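Local coordinates for protein HTH-type transcriptional activator AmpR (Citrobacter freundii, PDB 3KOS) that regulates expression of the AmpC beta-lactamase gene as a LysR-family transcription factor, this chain being its effector-binding domain, at residues A[14-19]-A[197-202]; A[62-65]-A[69-72]. All blocks are in the same frame, centred on the assembly; numbering follows the deposited sequence.

Contact 1 (A[14-19]-A[197-202])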
loop_
_atom_site.group_PDB
_atom_site.type_symbol
_atom_site.label_atom_id
_atom_site.label_comp_id
_atom_site.label_asym_id
_atom_site.label_seq_id
_atom_site.Cartn_x
_atom_site.Cartn_y
_atom_site.Cartn_z
ATOM N N LEU A 14 10.748 -14.673 -15.474
ATOM C CA LEU A 14 11.350 -14.214 -14.230
ATOM C C LEU A 14 10.238 -13.667 -13.338
ATOM O O LEU A 14 9.503 -12.772 -13.744
ATOM C CB LEU A 14 12.389 -13.129 -14.503
ATOM C CG LEU A 14 13.036 -12.425 -13.306
ATOM C CD1 LEU A 14 13.747 -13.417 -12.415
ATOM C CD2 LEU A 14 14.017 -11.368 -13.789
ATOM N N LYS A 15 10.120 -14.214 -12.133
ATOM C CA LYS A 15 9.032 -13.833 -11.237
ATOM C C LYS A 15 9.599 -13.140 -10.008
ATOM O O LYS A 15 10.414 -13.707 -9.273
ATOM C CB LYS A 15 8.203 -15.060 -10.838
ATOM C CG LYS A 15 6.808 -14.690 -10.376
ATOM C CD LYS A 15 5.973 -15.878 -9.879
ATOM C CE LYS A 15 4.616 -15.365 -9.380
ATOM N NZ LYS A 15 3.793 -16.404 -8.686
ATOM N N ILE A 16 9.189 -11.896 -9.803
ATOM C CA ILE A 16 9.742 -11.103 -8.723
ATOM C C ILE A 16 8.641 -10.460 -7.881
ATOM O O ILE A 16 7.743 -9.826 -8.414
ATOM C CB ILE A 16 10.668 -10.018 -9.260
ATOM C CG1 ILE A 16 11.778 -10.659 -10.111
ATOM C CG2 ILE A 16 11.268 -9.226 -8.121
ATOM C CD1 ILE A 16 12.948 -9.747 -10.383
ATOM N N GLY A 17 8.737 -10.633 -6.567
ATOM C CA GLY A 17 7.821 -10.002 -5.625
ATOM C C GLY A 17 8.509 -8.812 -4.979
ATOM O O GLY A 17 9.526 -8.974 -4.306
ATOM N N VAL A 18 7.946 -7.618 -5.166
ATOM C CA VAL A 18 8.622 -6.382 -4.794
ATOM C C VAL A 18 7.823 -5.632 -3.720
ATOM O O VAL A 18 6.637 -5.393 -3.902
ATOM C CB VAL A 18 8.765 -5.443 -6.027
ATOM C CG1 VAL A 18 9.557 -4.183 -5.657
ATOM C CG2 VAL A 18 9.460 -6.173 -7.179
ATOM N N VAL A 19 8.464 -5.249 -2.619
ATOM C CA VAL A 19 7.756 -4.443 -1.620
ATOM C C VAL A 19 7.218 -3.185 -2.315
ATOM O O VAL A 19 7.921 -2.550 -3.101
ATOM C CB VAL A 19 8.649 -4.111 -0.389
ATOM C CG1 VAL A 19 9.944 -3.369 -0.806
ATOM C CG2 VAL A 19 7.869 -3.315 0.645
ATOM N N ARG A 197 20.208 -13.642 -12.970
ATOM C CA ARG A 197 21.515 -13.004 -12.910
ATOM C C ARG A 197 21.491 -11.701 -13.692
ATOM O O ARG A 197 22.077 -10.703 -13.274
ATOM C CB ARG A 197 22.618 -13.936 -13.453
ATOM C CG ARG A 197 23.001 -15.070 -12.507
ATOM C CD ARG A 197 24.208 -15.890 -13.044
ATOM N NE ARG A 197 23.811 -16.754 -14.151
ATOM C CZ ARG A 197 23.298 -17.970 -13.991
ATOM N NH1 ARG A 197 23.140 -18.462 -12.772
ATOM N NH2 ARG A 197 22.945 -18.699 -15.043
ATOM N N GLU A 198 20.823 -11.716 -14.836
ATOM C CA GLU A 198 20.753 -10.535 -15.684
ATOM C C GLU A 198 19.952 -9.411 -15.045
ATOM O O GLU A 198 20.374 -8.255 -15.046
ATOM C CB GLU A 198 20.211 -10.911 -17.062
ATOM C CG GLU A 198 21.280 -11.651 -17.875
ATOM C CD GLU A 198 20.781 -12.242 -19.168
ATOM O OE1 GLU A 198 19.553 -12.305 -19.379
ATOM O OE2 GLU A 198 21.635 -12.667 -19.978
ATOM N N PHE A 199 18.796 -9.751 -14.490
ATOM C CA PHE A 199 18.010 -8.747 -13.786
ATOM C C PHE A 199 18.781 -8.143 -12.604
ATOM O O PHE A 199 18.790 -6.929 -12.421
ATOM C CB PHE A 199 16.678 -9.324 -13.315
ATOM C CG PHE A 199 15.836 -8.333 -12.559
ATOM C CD1 PHE A 199 15.947 -8.225 -11.186
ATOM C CD2 PHE A 199 14.971 -7.484 -13.233
ATOM C CE1 PHE A 199 15.182 -7.303 -10.479
ATOM C CE2 PHE A 199 14.206 -6.556 -12.535
ATOM C CZ PHE A 199 14.311 -6.472 -11.154
ATOM N N SER A 200 19.415 -8.989 -11.797
ATOM C CA SER A 200 20.187 -8.505 -10.646
ATOM C C SER A 200 21.315 -7.588 -11.067
ATOM O O SER A 200 21.543 -6.548 -10.446
ATOM C CB SER A 200 20.801 -9.664 -9.864
ATOM O OG SER A 200 19.795 -10.421 -9.248
ATOM N N ARG A 201 22.043 -7.988 -12.107
ATOM C CA ARG A 201 23.137 -7.160 -12.601
ATOM C C ARG A 201 22.618 -5.828 -13.121
ATOM O O ARG A 201 23.209 -4.777 -12.859
ATOM C CB ARG A 201 23.936 -7.874 -13.704
ATOM C CG ARG A 201 24.742 -9.074 -13.229
ATOM C CD ARG A 201 25.874 -9.427 -14.214
ATOM N NE ARG A 201 25.397 -9.640 -15.581
ATOM C CZ ARG A 201 25.248 -10.836 -16.153
ATOM N NH1 ARG A 201 25.551 -11.948 -15.484
ATOM N NH2 ARG A 201 24.807 -10.918 -17.401
ATOM N N TRP A 202 21.519 -5.869 -13.867
ATOM C CA TRP A 202 20.940 -4.645 -14.401
ATOM C C TRP A 202 20.543 -3.681 -13.279
ATOM O O TRP A 202 20.838 -2.483 -13.334
ATOM C CB TRP A 202 19.708 -4.943 -15.249
ATOM C CG TRP A 202 18.898 -3.705 -15.483
ATOM C CD1 TRP A 202 19.160 -2.714 -16.389
ATOM C CD2 TRP A 202 17.714 -3.308 -14.783
ATOM N NE1 TRP A 202 18.209 -1.731 -16.300
ATOM C CE2 TRP A 202 17.311 -2.067 -15.319
ATOM C CE3 TRP A 202 16.953 -3.881 -13.756
ATOM C CZ2 TRP A 202 16.177 -1.389 -14.865
ATOM C CZ3 TRP A 202 15.823 -3.204 -13.301
ATOM C CH2 TRP A 202 15.452 -1.970 -13.853
#
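F199 reaches from helix 194-209 onto the sheet, where L14 and I16 of strand 12-19 receive it at two successive levels of its side chain. CB of F199 comes first, meeting CD2 of L14 at 3.4 Å. The same L14 methyl lies 3.7 Å from CG of F199, so L14 packs against the root of the ring from an oblique direction, the two side chains crossing at about a right angle. Farther out, I16 carries most of the contact, although CD2 of L14 still reaches CD2 of F199. CD1 of I16 stands over one face of the F199 ring, 3.5 Å from the centroid and 20° off the normal, in a CH-pi contact. It lies 3.3 Å from CE1 of F199 and 3.6 Å from CZ of F199. With CG anti to the backbone N (chi1 179°), the F199 ring extends away from the helix, and I16 comes to it from the opposite direction. F34 of helix 20-37 adds an edge-to-face partner to F199. L14 and I16, two apart on the strand, thus point to the helix, and all three side chains are buried: the apolar helix-on-sheet packing of an alpha/beta sandwich, here in the periplasmic-binding-protein-like fold of LysR effector domains.

Contact 2 (A[62-65]-A[69-72])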
loop_
_atom_site.group_PDB
_atom_site.type_symbol
_atom_site.label_atom_id
_atom_site.label_comp_id
_atom_site.label_asym_id
_atom_site.label_seq_id
_atom_site.Cartn_x
_atom_site.Cartn_y
_atom_site.Cartn_z
ATOM N N THR A 62 12.871 -11.821 -4.305
ATOM C CA THR A 62 12.055 -10.942 -3.467
ATOM C C THR A 62 12.816 -9.637 -3.257
ATOM O O THR A 62 13.982 -9.647 -2.866
ATOM C CB THR A 62 11.826 -11.574 -2.090
ATOM O OG1 THR A 62 11.215 -12.858 -2.251
ATOM C CG2 THR A 62 10.929 -10.686 -1.227
ATOM N N ILE A 63 12.180 -8.504 -3.536
ATOM C CA ILE A 63 12.808 -7.242 -3.184
ATOM C C ILE A 63 12.123 -6.772 -1.915
ATOM O O ILE A 63 10.902 -6.745 -1.853
ATOM C CB ILE A 63 12.708 -6.215 -4.305
ATOM C CG1 ILE A 63 13.574 -6.683 -5.494
ATOM C CG2 ILE A 63 13.165 -4.853 -3.789
ATOM C CD1 ILE A 63 13.479 -5.791 -6.732
ATOM N N ARG A 64 12.917 -6.450 -0.898
ATOM C CA ARG A 64 12.384 -6.225 0.434
ATOM C C ARG A 64 13.200 -5.208 1.216
ATOM O O ARG A 64 14.339 -4.887 0.856
ATOM C CB ARG A 64 12.368 -7.553 1.199
ATOM C CG ARG A 64 13.750 -8.083 1.496
ATOM C CD ARG A 64 13.745 -9.610 1.539
ATOM N NE ARG A 64 12.734 -10.121 2.457
ATOM C CZ ARG A 64 12.458 -11.411 2.614
ATOM N NH1 ARG A 64 11.516 -11.795 3.470
ATOM N NH2 ARG A 64 13.125 -12.316 1.912
ATOM N N TYR A 65 12.613 -4.725 2.307
ATOM C CA TYR A 65 13.277 -3.801 3.213
ATOM C C TYR A 65 13.764 -4.589 4.417
ATOM O O TYR A 65 13.012 -5.378 4.987
ATOM C CB TYR A 65 12.273 -2.747 3.685
ATOM C CG TYR A 65 12.770 -1.789 4.755
ATOM C CD1 TYR A 65 12.624 -2.091 6.105
ATOM C CD2 TYR A 65 13.346 -0.568 4.415
ATOM C CE1 TYR A 65 13.050 -1.213 7.092
ATOM C CE2 TYR A 65 13.776 0.324 5.398
ATOM C CZ TYR A 65 13.616 -0.010 6.735
ATOM O OH TYR A 65 14.032 0.850 7.719
ATOM N N ALA A 69 20.168 -9.833 6.668
ATOM C CA ALA A 69 20.603 -10.986 7.445
ATOM C C ALA A 69 19.545 -12.071 7.558
ATOM O O ALA A 69 19.471 -12.749 8.577
ATOM C CB ALA A 69 21.056 -10.541 8.842
ATOM N N TRP A 70 18.726 -12.234 6.523
ATOM C CA TRP A 70 17.762 -13.328 6.485
ATOM C C TRP A 70 18.502 -14.665 6.369
ATOM O O TRP A 70 19.444 -14.789 5.590
ATOM C CB TRP A 70 16.800 -13.156 5.302
ATOM C CG TRP A 70 15.995 -11.885 5.361
ATOM C CD1 TRP A 70 14.813 -11.688 6.022
ATOM C CD2 TRP A 70 16.317 -10.635 4.736
ATOM N NE1 TRP A 70 14.380 -10.390 5.841
ATOM C CE2 TRP A 70 15.286 -9.726 5.058
ATOM C CE3 TRP A 70 17.376 -10.195 3.936
ATOM C CZ2 TRP A 70 15.287 -8.408 4.612
ATOM C CZ3 TRP A 70 17.371 -8.883 3.486
ATOM C CH2 TRP A 70 16.338 -8.007 3.825
ATOM N N HIS A 71 18.074 -15.662 7.137
ATOM C CA HIS A 71 18.735 -16.966 7.131
ATOM C C HIS A 71 18.385 -17.786 5.886
ATOM O O HIS A 71 17.324 -17.611 5.297
ATOM C CB HIS A 71 18.362 -17.752 8.387
ATOM C CG HIS A 71 18.502 -16.969 9.657
ATOM N ND1 HIS A 71 19.703 -16.436 10.076
ATOM C CD2 HIS A 71 17.595 -16.647 10.611
ATOM C CE1 HIS A 71 19.528 -15.808 11.226
ATOM N NE2 HIS A 71 18.258 -15.924 11.573
ATOM N N ASP A 72 19.281 -18.686 5.485
ATOM C CA ASP A 72 19.061 -19.511 4.288
ATOM C C ASP A 72 18.662 -18.647 3.086
ATOM O O ASP A 72 17.822 -19.029 2.264
ATOM C CB ASP A 72 17.970 -20.558 4.540
ATOM C CG ASP A 72 18.212 -21.373 5.798
ATOM O OD1 ASP A 72 19.378 -21.455 6.253
ATOM O OD2 ASP A 72 17.227 -21.937 6.330
#
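A cation-pi stack joins strand 61-66 to the loop that leads into strand 73-86, at the surface of the LysR effector-binding domain. R64 and W70 form it, the two side chains running antiparallel alongside one another. CG of R64 is the first atom to touch, 3.5 Å from CH2 of W70 at the benzene end of the indole. CD of R64 then sits over the six-membered ring of W70, 3.8 Å from its centroid, as a CH-pi contact. Farther along, CZ of R64 lies above the five-membered ring of W70, 4.1 Å from its centroid and 17° off the normal, and the guanidinium is stacked with its plane turned 23° from that of the indole. The bend at chi3 (-53°) lets the aliphatic part and the charged end follow the same indole face. On the other side of the guanidinium lies CG2 of T62, toward the rim, and NH2 of R64 is hydrogen-bonded to OG1 of T185 on strand 181-187, which ties the charged end to the neighbouring strand. W183 of that strand meets the W70 ring edge-to-face. At the indole edge, in the ring plane, the backbone O of Y65 approaches CZ2 of W70 to 3.8 Å.

Overall arrangement
Both contacts reach the same mixed sheet through neighbouring parallel strands, 12-19 and 61-66, and their centres are about 13 Å apart. The backbone couples them directly: I63 N lies 2.8 Å from G17 O and V19 N lies 3.0 Å from I63 O, both probable hydrogen bonds. Contact 1 is buried and wholly apolar, bringing the late helix 194-209 back to the first strand across 177 intervening residues. Contact 2 is nested within that span and joins the strand to the loop that follows it at the surface, where a charged, partly exposed arginine lies on an indole. Methyl-to-ring packing in the interior thus contrasts with cation-pi stacking outside, and strand 181-187 supplies side-chain partners to each.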